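Local structure of probable uracil-DNA glycosylase (Acanthamoeba polyphaga mimivirus, 5X55) at residues F111-W114 with I115-F118; D278-D281 with Y282-N286; H298-K301 with L302-V306. The protein probably belongs to the uracil-DNA glycosylase superfamily, alpha/beta proteins built around a four-stranded parallel sheet flanked by helices. One frame throughout, in Å; residues are numbered along the deposited sequence.

Contact 1. Residues F111-W114 with I115-F118; sequences FKSW and IECF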
loop_
_atom_site.group_PDB
_atom_site.type_symbol
_atom_site.label_atom_id
_atom_site.label_comp_id
_atom_site.label_asym_id
_atom_site.label_seq_id
_atom_site.Cartn_x
_atom_site.Cartn_y
_atom_site.Cartn_z
ATOM N N PHE A 111 13.154 -11.849 9.249
ATOM C CA PHE A 111 13.638 -10.968 8.203
ATOM C C PHE A 111 14.803 -10.138 8.718
ATOM O O PHE A 111 14.824 -9.718 9.874
ATOM C CB PHE A 111 12.496 -10.084 7.706
ATOM C CG PHE A 111 11.312 -10.877 7.267
ATOM C CD1 PHE A 111 11.245 -11.384 5.983
ATOM C CD2 PHE A 111 10.295 -11.184 8.161
ATOM C CE1 PHE A 111 10.166 -12.149 5.588
ATOM C CE2 PHE A 111 9.221 -11.948 7.762
ATOM C CZ PHE A 111 9.159 -12.429 6.474
ATOM N N LYS A 112 15.795 -9.937 7.858
ATOM C CA LYS A 112 16.931 -9.108 8.218
ATOM C C LYS A 112 16.571 -7.625 8.139
ATOM O O LYS A 112 15.770 -7.202 7.298
ATOM C CB LYS A 112 18.102 -9.405 7.285
ATOM C CG LYS A 112 18.660 -10.809 7.403
ATOM C CD LYS A 112 19.085 -11.345 6.032
ATOM C CE LYS A 112 20.132 -10.457 5.362
ATOM N NZ LYS A 112 20.358 -10.820 3.911
ATOM N N SER A 113 17.203 -6.824 8.997
ATOM C CA SER A 113 17.048 -5.378 8.923
ATOM C C SER A 113 17.877 -4.811 7.774
ATOM O O SER A 113 18.641 -5.512 7.114
ATOM C CB SER A 113 17.442 -4.717 10.250
ATOM O OG SER A 113 18.848 -4.767 10.461
ATOM N N TRP A 114 17.736 -3.506 7.546
ATOM C CA TRP A 114 18.477 -2.856 6.472
ATOM C C TRP A 114 19.985 -2.993 6.657
ATOM O O TRP A 114 20.704 -3.349 5.713
ATOM C CB TRP A 114 18.066 -1.394 6.372
ATOM C CG TRP A 114 16.735 -1.258 5.715
ATOM C CD1 TRP A 114 15.510 -1.499 6.283
ATOM C CD2 TRP A 114 16.484 -0.889 4.358
ATOM N NE1 TRP A 114 14.515 -1.297 5.360
ATOM C CE2 TRP A 114 15.081 -0.908 4.174
ATOM C CE3 TRP A 114 17.305 -0.533 3.280
ATOM C CZ2 TRP A 114 14.481 -0.591 2.952
ATOM C CZ3 TRP A 114 16.708 -0.213 2.065
ATOM C CH2 TRP A 114 15.302 -0.248 1.914
ATOM N N ILE A 115 20.486 -2.717 7.866
ATOM C CA ILE A 115 21.930 -2.785 8.081
ATOM C C ILE A 115 22.445 -4.228 8.011
ATOM O O ILE A 115 23.637 -4.446 7.767
ATOM C CB ILE A 115 22.310 -2.089 9.411
ATOM C CG1 ILE A 115 23.820 -1.859 9.485
ATOM C CG2 ILE A 115 21.825 -2.873 10.620
ATOM C CD1 ILE A 115 24.370 -1.030 8.322
ATOM N N GLU A 116 21.574 -5.226 8.171
ATOM C CA GLU A 116 22.004 -6.609 7.970
ATOM C C GLU A 116 22.072 -6.981 6.488
ATOM O O GLU A 116 23.035 -7.635 6.067
ATOM C CB GLU A 116 21.081 -7.556 8.741
ATOM C CG GLU A 116 20.901 -7.111 10.192
ATOM C CD GLU A 116 20.109 -8.090 11.051
ATOM O OE1 GLU A 116 20.496 -8.314 12.218
ATOM O OE2 GLU A 116 19.095 -8.630 10.572
ATOM N N CYS A 117 21.076 -6.565 5.677
ATOM C CA CYS A 117 21.096 -6.833 4.233
ATOM C C CYS A 117 22.173 -6.044 3.513
ATOM O O CYS A 117 22.641 -6.470 2.453
ATOM C CB CYS A 117 19.758 -6.483 3.569
ATOM S SG CYS A 117 18.370 -7.426 4.142
ATOM N N PHE A 118 22.522 -4.869 4.016
ATOM C CA PHE A 118 23.505 -4.004 3.371
ATOM C C PHE A 118 24.505 -3.550 4.422
ATOM O O PHE A 118 24.495 -2.387 4.837
ATOM C CB PHE A 118 22.854 -2.801 2.688
ATOM C CG PHE A 118 21.770 -3.161 1.701
ATOM C CD1 PHE A 118 22.091 -3.697 0.463
ATOM C CD2 PHE A 118 20.430 -2.943 2.010
ATOM C CE1 PHE A 118 21.101 -4.019 -0.449
ATOM C CE2 PHE A 118 19.436 -3.255 1.106
ATOM C CZ PHE A 118 19.771 -3.796 -0.131
#

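Contact 2. Residues D278-D281 with Y282-N286; sequences DLID and YLTDN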
loop_
_atom_site.group_PDB
_atom_site.type_symbol
_atom_site.label_atom_id
_atom_site.label_comp_id
_atom_site.label_asym_id
_atom_site.label_seq_id
_atom_site.Cartn_x
_atom_site.Cartn_y
_atom_site.Cartn_z
ATOM N N ASP A 278 5.696 7.155 -10.942
ATOM C CA ASP A 278 5.978 6.261 -12.061
ATOM C C ASP A 278 5.277 4.910 -11.907
ATOM O O ASP A 278 4.930 4.279 -12.909
ATOM C CB ASP A 278 7.487 6.065 -12.210
ATOM C CG ASP A 278 8.163 7.227 -12.920
ATOM O OD1 ASP A 278 7.473 7.983 -13.638
ATOM O OD2 ASP A 278 9.392 7.384 -12.758
ATOM N N LEU A 279 5.055 4.450 -10.681
ATOM C CA LEU A 279 4.326 3.200 -10.494
ATOM C C LEU A 279 2.865 3.352 -10.909
ATOM O O LEU A 279 2.328 2.523 -11.667
ATOM C CB LEU A 279 4.463 2.756 -9.036
ATOM C CG LEU A 279 3.713 1.528 -8.528
ATOM C CD1 LEU A 279 3.883 0.333 -9.475
ATOM C CD2 LEU A 279 4.191 1.200 -7.097
ATOM N N ILE A 280 2.215 4.434 -10.450
ATOM C CA ILE A 280 0.833 4.710 -10.851
ATOM C C ILE A 280 0.743 4.841 -12.364
ATOM O O ILE A 280 -0.120 4.228 -13.013
ATOM C CB ILE A 280 0.298 5.990 -10.168
ATOM C CG1 ILE A 280 0.527 6.002 -8.641
ATOM C CG2 ILE A 280 -1.163 6.236 -10.538
ATOM C CD1 ILE A 280 -0.199 4.971 -7.907
ATOM N N ASP A 281 1.636 5.650 -12.948
ATOM C CA ASP A 281 1.585 5.902 -14.388
ATOM C C ASP A 281 1.828 4.626 -15.174
ATOM O O ASP A 281 1.185 4.390 -16.201
ATOM C CB ASP A 281 2.611 6.973 -14.783
ATOM C CG ASP A 281 2.294 8.333 -14.170
ATOM O OD1 ASP A 281 1.134 8.533 -13.725
ATOM O OD2 ASP A 281 3.201 9.196 -14.108
ATOM N N TYR A 282 2.763 3.794 -14.710
ATOM C CA TYR A 282 3.003 2.521 -15.373
ATOM C C TYR A 282 1.735 1.678 -15.404
ATOM O O TYR A 282 1.385 1.090 -16.440
ATOM C CB TYR A 282 4.133 1.773 -14.663
ATOM C CG TYR A 282 4.417 0.429 -15.279
ATOM C CD1 TYR A 282 5.278 0.310 -16.373
ATOM C CD2 TYR A 282 3.816 -0.721 -14.789
ATOM C CE1 TYR A 282 5.536 -0.927 -16.948
ATOM C CE2 TYR A 282 4.065 -1.960 -15.361
ATOM C CZ TYR A 282 4.919 -2.057 -16.436
ATOM O OH TYR A 282 5.177 -3.287 -17.003
ATOM N N LEU A 283 1.027 1.605 -14.269
ATOM C CA LEU A 283 -0.160 0.751 -14.226
ATOM C C LEU A 283 -1.263 1.297 -15.133
ATOM O O LEU A 283 -1.850 0.551 -15.926
ATOM C CB LEU A 283 -0.664 0.597 -12.785
ATOM C CG LEU A 283 0.246 -0.153 -11.807
ATOM C CD1 LEU A 283 -0.336 -0.083 -10.407
ATOM C CD2 LEU A 283 0.424 -1.595 -12.226
ATOM N N THR A 284 -1.543 2.605 -15.048
ATOM C CA THR A 284 -2.614 3.175 -15.858
ATOM C C THR A 284 -2.256 3.260 -17.341
ATOM O O THR A 284 -3.159 3.315 -18.183
ATOM C CB THR A 284 -2.987 4.569 -15.352
ATOM O OG1 THR A 284 -1.853 5.442 -15.478
ATOM C CG2 THR A 284 -3.418 4.494 -13.890
ATOM N N ASP A 285 -0.976 3.276 -17.688
ATOM C CA ASP A 285 -0.627 3.279 -19.099
ATOM C C ASP A 285 -0.670 1.880 -19.694
ATOM O O ASP A 285 -0.974 1.728 -20.882
ATOM C CB ASP A 285 0.763 3.879 -19.318
ATOM C CG ASP A 285 0.856 5.346 -18.884
ATOM O OD1 ASP A 285 -0.193 5.962 -18.535
ATOM O OD2 ASP A 285 1.996 5.879 -18.885
ATOM N N ASN A 286 -0.370 0.841 -18.912
ATOM C CA ASN A 286 -0.276 -0.467 -19.543
ATOM C C ASN A 286 -1.475 -1.371 -19.292
ATOM O O ASN A 286 -1.565 -2.426 -19.919
ATOM C CB ASN A 286 1.011 -1.162 -19.111
ATOM C CG ASN A 286 2.222 -0.524 -19.745
ATOM O OD1 ASN A 286 2.946 0.251 -19.107
ATOM N ND2 ASN A 286 2.430 -0.808 -21.030
HETATM O O HOH W 1 -1.216 7.834 -14.525
#

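Contact 3. Residues H298-K301 with L302-V306; sequences HAHK and LCQRV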
loop_
_atom_site.group_PDB
_atom_site.type_symbol
_atom_site.label_atom_id
_atom_site.label_comp_id
_atom_site.label_asym_id
_atom_site.label_seq_id
_atom_site.Cartn_x
_atom_site.Cartn_y
_atom_site.Cartn_z
ATOM N N HIS A 298 -4.814 12.780 0.525
ATOM C CA HIS A 298 -3.544 12.427 -0.100
ATOM C C HIS A 298 -3.711 11.332 -1.164
ATOM O O HIS A 298 -3.225 11.462 -2.299
ATOM C CB HIS A 298 -2.560 11.983 0.986
ATOM C CG HIS A 298 -1.285 11.452 0.430
ATOM N ND1 HIS A 298 -0.311 12.274 -0.091
ATOM C CD2 HIS A 298 -0.860 10.182 0.230
ATOM C CE1 HIS A 298 0.681 11.533 -0.557
ATOM N NE2 HIS A 298 0.374 10.262 -0.369
ATOM N N ALA A 299 -4.390 10.239 -0.813
ATOM C CA ALA A 299 -4.636 9.185 -1.797
ATOM C C ALA A 299 -5.442 9.722 -2.978
ATOM O O ALA A 299 -5.218 9.327 -4.128
ATOM C CB ALA A 299 -5.348 8.005 -1.128
ATOM N N HIS A 300 -6.358 10.658 -2.709
ATOM C CA HIS A 300 -7.195 11.233 -3.757
ATOM C C HIS A 300 -6.376 12.077 -4.730
ATOM O O HIS A 300 -6.573 12.003 -5.961
ATOM C CB HIS A 300 -8.294 12.072 -3.116
ATOM C CG HIS A 300 -9.225 12.686 -4.109
ATOM N ND1 HIS A 300 -9.584 14.016 -4.076
ATOM C CD2 HIS A 300 -9.859 12.150 -5.180
ATOM C CE1 HIS A 300 -10.415 14.267 -5.069
ATOM N NE2 HIS A 300 -10.601 13.152 -5.751
ATOM N N LYS A 301 -5.464 12.892 -4.195
ATOM C CA LYS A 301 -4.525 13.586 -5.063
ATOM C C LYS A 301 -3.807 12.590 -5.950
ATOM O O LYS A 301 -3.764 12.753 -7.175
ATOM C CB LYS A 301 -3.521 14.396 -4.246
ATOM C CG LYS A 301 -2.346 14.885 -5.101
ATOM C CD LYS A 301 -1.589 16.033 -4.442
ATOM C CE LYS A 301 -0.693 15.546 -3.303
ATOM N NZ LYS A 301 0.352 14.609 -3.800
ATOM N N LEU A 302 -3.279 11.515 -5.358
ATOM C CA LEU A 302 -2.564 10.554 -6.196
ATOM C C LEU A 302 -3.475 9.951 -7.259
ATOM O O LEU A 302 -3.043 9.736 -8.393
ATOM C CB LEU A 302 -1.953 9.450 -5.344
ATOM C CG LEU A 302 -0.810 9.876 -4.451
ATOM C CD1 LEU A 302 -0.242 8.629 -3.837
ATOM C CD2 LEU A 302 0.242 10.626 -5.245
ATOM N N CYS A 303 -4.730 9.650 -6.915
ATOM C CA CYS A 303 -5.630 9.028 -7.886
ATOM C C CYS A 303 -6.074 9.986 -8.983
ATOM O O CYS A 303 -6.646 9.539 -9.986
ATOM C CB CYS A 303 -6.852 8.454 -7.178
ATOM S SG CYS A 303 -6.454 6.954 -6.206
ATOM N N GLN A 304 -5.845 11.280 -8.815
ATOM C CA GLN A 304 -6.060 12.199 -9.925
ATOM C C GLN A 304 -4.925 12.193 -10.937
ATOM O O GLN A 304 -4.964 12.974 -11.890
ATOM C CB GLN A 304 -6.297 13.598 -9.378
ATOM C CG GLN A 304 -7.631 13.629 -8.673
ATOM C CD GLN A 304 -7.948 14.954 -8.088
ATOM O OE1 GLN A 304 -8.224 15.917 -8.819
ATOM N NE2 GLN A 304 -7.895 15.038 -6.757
ATOM N N ARG A 305 -3.917 11.332 -10.770
ATOM C CA ARG A 305 -3.052 11.033 -11.899
ATOM C C ARG A 305 -3.729 10.118 -12.897
ATOM O O ARG A 305 -3.221 9.963 -14.015
ATOM C CB ARG A 305 -1.751 10.370 -11.448
ATOM C CG ARG A 305 -0.906 11.168 -10.467
ATOM C CD ARG A 305 0.370 10.409 -10.186
ATOM N NE ARG A 305 1.259 10.391 -11.350
ATOM C CZ ARG A 305 2.160 11.339 -11.599
ATOM N NH1 ARG A 305 2.282 12.381 -10.771
ATOM N NH2 ARG A 305 2.931 11.256 -12.673
ATOM N N VAL A 306 -4.853 9.519 -12.516
ATOM C CA VAL A 306 -5.456 8.396 -13.227
ATOM C C VAL A 306 -6.614 8.923 -14.063
ATOM O O VAL A 306 -7.405 9.750 -13.595
ATOM C CB VAL A 306 -5.935 7.309 -12.233
ATOM C CG1 VAL A 306 -6.657 6.193 -12.951
ATOM C CG2 VAL A 306 -4.762 6.747 -11.396
#

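Contact 1. Residues F111-W114 with I115-F118
Ile-115 meets the cap of its own helix through one branch: the methyl CG2 lies 3.5 Å from OG of Ser-113, the N-cap residue. Glu-116 turns back towards the same serine. With CG anti to its own carbonyl carbon (chi1 -50°) and the chain extended beyond, the side chain runs back along the helix start until its carboxylate accepts the backbone N-H of the cap, Ser-113 N to Glu-116 OE2 being 3.1 Å. The N-H points fairly straight at the oxygen, but it comes from above the carboxylate plane, 39° out of it. On the way, Glu-116 CG passes 3.1 Å from Ser-113 OG, a tight fit, and OE2 also sits against CA and CB of Lys-112. Cys-117 closes the first helical turn with a backbone bond from its N to Ser-113 O (3.0 Å), while the N of Glu-116 makes only a weak bond to that oxygen. The sulfur of Cys-117 faces the lysine, whose bent chain brings the Lys-112 CE methylene into van der Waals contact with SG at 3.7 Å. Phe-118, where the helical backbone ends, still gives its N to Trp-114 O at 2.9 Å. Its ring lies beside the indole, both side chains pointing the same way, with Phe-118 CE2 4.1 Å from Trp-114 CE3; Leu-158 of helix 146-159 touches both residues, and the indole NE1 bonds to Pro-166 O. This is one half of a capping box, a glutamate three residues into the helix bonding back to the cap N-H. That hydrogen bond, probably helped by the helix dipole, holds the start of this short helix, while an aromatic pair is turned into the protein.

Contact 2. Residues D278-D281 with Y282-N286
Leu-283 folds its side chain over the carbonyl of Leu-279 one turn earlier, CG lying 3.4 Å from Leu-279 O, and its CD1 methyl approaches Leu-279 CD1 at 4.3 Å. The pair forms an apolar ridge along the helix, which rests on strand 251-255 through Phe-252 and Ile-254. Beneath these side chains runs the regular helical ladder: Tyr-282 N bonds to Asp-278 O, Leu-283 N to Leu-279 O, and Thr-284 N to Ile-280 O at 3.0 Å with an almost straight N-H. Tyr-282 rests on the backbone by its CB, 3.2 Å from Asp-278 O. CG, trans to the backbone N (chi1 179°), then sends the ring off the helix to meet Phe-137 with planes inclined at about 60°. On another face, Thr-284 divides its two branches. Its methyl CG2 sits 3.4 Å from Ile-280 O and, like the side chain of Ile-280, packs on Val-306. The hydroxyl, placed between the backbone N and the carbonyl carbon (chi1 62°), gives its proton to a water that lies 2.7 Å from Thr-284 OG1. That water in turn donates to the carboxylate of Asp-281, at 2.6 Å from OD1. The threonine and the aspartate, three residues apart, are thus joined by a one-water bridge instead of touching by their polar ends. The second oxygen of Asp-281, OD2, forms a salt bridge with Arg-305, while Asp-278 has Lys-144 and Tyr-146 at its own OD2. Both oxygens of Asp-281 therefore have a donor, one a water ordered by Thr-284 and the other an arginine, an environment that should favour the ionised carboxylate and fix its rotation at the helix surface.

Contact 3. Residues H298-K301 with L302-V306
Polar and ring contacts centre on His-300 and Gln-304. The amide nitrogen of Gln-304 lies over one face of the imidazole, 3.1 Å above its plane and displaced towards the rim, so that Gln-304 NE2 is 3.1 Å from His-300 CE1; ring and amide planes are 33° apart. The histidine CG, trans to the backbone N and beside the carbonyl carbon (chi1 -179°), carries the ring forward to where the glutamine chain crosses it. Gln-304 NE2 makes a weak bond to His-300 O at 3.4 Å and a hydrogen bond to Met-331 O, while Gln-304 OE1 accepts from Tyr-333 N, so both ends of the amide are held. The imidazole itself bonds through ND1 to Ser-330 and meets Tyr-342 edge-to-face, which places this side of the helix against the hairpin of strands 328-332 and 338-342.

Van der Waals contact is lighter: Leu-302 CG lies over one face of the His-298 imidazole, and its CD1 is 3.9 Å from His-298 NE2, which bonds to Ser-256. Cys-303, on the sheet side, packs against Phe-292, Ala-294 and Ile-313.

Backbone bonds show where the helix finishes. Leu-302 N bonds to His-298 O, and Cys-303 N to Ala-299 O at 2.8 Å. Gln-304 N then divides between two acceptors, a weak bond to His-300 O and one of 3.0 Å to Lys-301 O, a tightening towards an i to i-3 pattern. A type I turn from Cys-303 to Val-306 follows, closed by Val-306 N to Cys-303 O at 3.1 Å, and carries the chain away. Helix 297-303 is the connecting helix of a beta-alpha-beta crossover between the adjacent parallel strands 291-295 and 312-316, a unit of the alpha/beta fold shared by the uracil-DNA glycosylase superfamily.

Overall arrangement
The three contacts follow one another along the chain, at the start of one helix, within a second and at the end of a third. Contact 1 stands apart on helix 114-117, its centre about 30 Å from that of contact 2 and about 32 Å from that of contact 3, which lies on the opposite side of the chain's centre. Contacts 2 and 3 are neighbours, with centres about 13 Å apart, on helices 273-286 and 297-303, with strand 291-295 of the parallel sheet between them in sequence. They touch through the Asp-281 and Arg-305 salt bridge and the packing of Val-306. The turn leaving the second helix is thus tied to the first by charge and apolar contact.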